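Local coordinates for Lmaj004091aaa (Leishmania major, PDB 1XTP), which probably transfers methyl groups from S-adenosyl-L-methionine to the alpha-amino group of proteins that begin with an X-Pro-Lys sequence, at residues G48-A53 with K209-L214. Numbering follows the deposited sequence.
Sequences GWYGKA and KEDSSL
Trp49, its chi1 at 167° (t) and chi2 at -98°, sets one indole face under Ser212 O, while its CH2 comes 3.8 Å from Ser213 C and meets Leu214 CD2 at 4.2 Å. Trp49 NE1 hydrogen-bonds to Tyr170 O, and Trp34 of helix 30-37 packs edge-to-face on the ring. The single direct hydrogen bond between the segments runs from Ser212 OG (chi1 -163°, t) to Trp49 O at 2.6 Å, in the opening turn of helix 49-58, where Lys52 N hydrogen-bonds to Gly48 O at 2.8 Å. Ser212, at phi/psi 61/65, takes the left-handed position of a G1 beta bulge: with Ser213 it faces Asp208 where antiparallel strands 205-208 and 213-215 pair. The backbones come closest at Ala53 and Asp211, CA to CA 5.0 Å; Ala53 CA makes a CA-H...O contact with Asp211 O (3.3 Å), and the Ala53 side chain is about 5 Å from the bound S-adenosyl-L-homoselenocysteine. Ser213 OG (chi1 p) donates to Asp211 OD1 at 2.5 Å. Lys52 CB packs on Ser212 CB at 3.7 Å. Lys52 NZ and Lys209 NZ, like charges 4.4 Å apart, both donate to one water (3.0 and 2.7 Å), and Lys209 is also salt-bridged to Glu37.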
# COMPACT_ATOMS: atom_id res chain seq x y z
N GLY A 48 16.35 -9.04 8.30
CA GLY A 48 15.31 -9.51 7.42
C GLY A 48 14.59 -8.34 6.77
O GLY A 48 14.26 -7.38 7.44
N TRP A 49 14.37 -8.44 5.46
CA TRP A 49 13.64 -7.41 4.70
C TRP A 49 12.33 -7.01 5.38
O TRP A 49 12.06 -5.82 5.62
CB TRP A 49 13.37 -7.93 3.30
CG TRP A 49 12.39 -7.12 2.57
CD1 TRP A 49 11.07 -7.39 2.42
CD2 TRP A 49 12.65 -5.90 1.89
NE1 TRP A 49 10.47 -6.39 1.70
CE2 TRP A 49 11.42 -5.46 1.36
CE3 TRP A 49 13.79 -5.10 1.70
CZ2 TRP A 49 11.29 -4.28 0.63
CZ3 TRP A 49 13.68 -3.92 0.98
CH2 TRP A 49 12.43 -3.52 0.45
N TYR A 50 11.51 -8.02 5.70
CA TYR A 50 10.26 -7.80 6.41
C TYR A 50 10.47 -7.53 7.89
O TYR A 50 9.85 -6.62 8.43
CB TYR A 50 9.30 -8.99 6.25
CG TYR A 50 8.70 -9.10 4.89
CD1 TYR A 50 7.83 -8.11 4.41
CD2 TYR A 50 8.98 -10.18 4.07
CE1 TYR A 50 7.28 -8.21 3.15
CE2 TYR A 50 8.44 -10.29 2.81
CZ TYR A 50 7.58 -9.29 2.35
OH TYR A 50 7.03 -9.40 1.11
N GLY A 51 11.35 -8.31 8.53
CA GLY A 51 11.58 -8.19 9.95
C GLY A 51 12.05 -6.82 10.39
O GLY A 51 11.66 -6.32 11.44
N LYS A 52 12.93 -6.23 9.60
CA LYS A 52 13.45 -4.90 9.91
C LYS A 52 12.36 -3.82 9.87
O LYS A 52 12.41 -2.82 10.60
CB LYS A 52 14.54 -4.54 8.90
CG LYS A 52 15.82 -5.33 9.08
CD LYS A 52 16.84 -4.90 8.06
CE LYS A 52 16.77 -5.74 6.79
NZ LYS A 52 17.89 -5.38 5.85
N ALA A 53 11.37 -4.02 9.01
CA ALA A 53 10.28 -3.05 8.85
C ALA A 53 9.34 -3.14 10.03
O ALA A 53 8.91 -2.11 10.57
CB ALA A 53 9.56 -3.31 7.59
N LYS A 209 16.50 2.39 3.60
CA LYS A 209 17.23 1.51 4.51
C LYS A 209 16.89 1.80 5.96
O LYS A 209 17.38 1.12 6.83
CB LYS A 209 18.73 1.68 4.32
CG LYS A 209 19.22 1.32 2.90
CD LYS A 209 19.10 -0.15 2.57
CE LYS A 209 20.07 -1.02 3.37
NZ LYS A 209 19.72 -2.44 3.16
N GLU A 210 16.06 2.80 6.22
CA GLU A 210 15.66 3.07 7.59
C GLU A 210 14.49 2.14 8.00
O GLU A 210 14.60 1.43 8.99
CB GLU A 210 15.28 4.54 7.75
CG GLU A 210 15.43 5.04 9.19
CD GLU A 210 14.97 6.48 9.39
OE1 GLU A 210 15.07 7.29 8.45
OE2 GLU A 210 14.52 6.81 10.51
N ASP A 211 13.41 2.12 7.21
CA ASP A 211 12.25 1.30 7.52
C ASP A 211 12.10 0.02 6.67
O ASP A 211 11.10 -0.68 6.78
CB ASP A 211 10.97 2.14 7.45
CG ASP A 211 10.55 2.48 6.04
OD1 ASP A 211 11.33 2.27 5.08
OD2 ASP A 211 9.41 2.97 5.90
N SER A 212 13.09 -0.27 5.83
CA SER A 212 13.14 -1.50 5.01
C SER A 212 11.95 -1.58 4.05
O SER A 212 11.10 -2.47 4.16
CB SER A 212 13.23 -2.76 5.88
OG SER A 212 13.65 -3.89 5.12
N SER A 213 11.93 -0.64 3.11
CA SER A 213 10.82 -0.48 2.17
C SER A 213 11.35 0.10 0.86
O SER A 213 12.50 0.56 0.80
CB SER A 213 9.80 0.49 2.75
OG SER A 213 10.35 1.80 2.87
N LEU A 214 10.53 0.14 -0.18
CA LEU A 214 10.98 0.87 -1.37
C LEU A 214 9.86 1.61 -2.09
O LEU A 214 8.70 1.21 -2.08
CB LEU A 214 11.76 -0.04 -2.34
CG LEU A 214 10.89 -0.80 -3.34
CD1 LEU A 214 11.73 -1.48 -4.41
CD2 LEU A 214 10.04 -1.81 -2.58
O HOH W 1 17.84 -2.45 5.15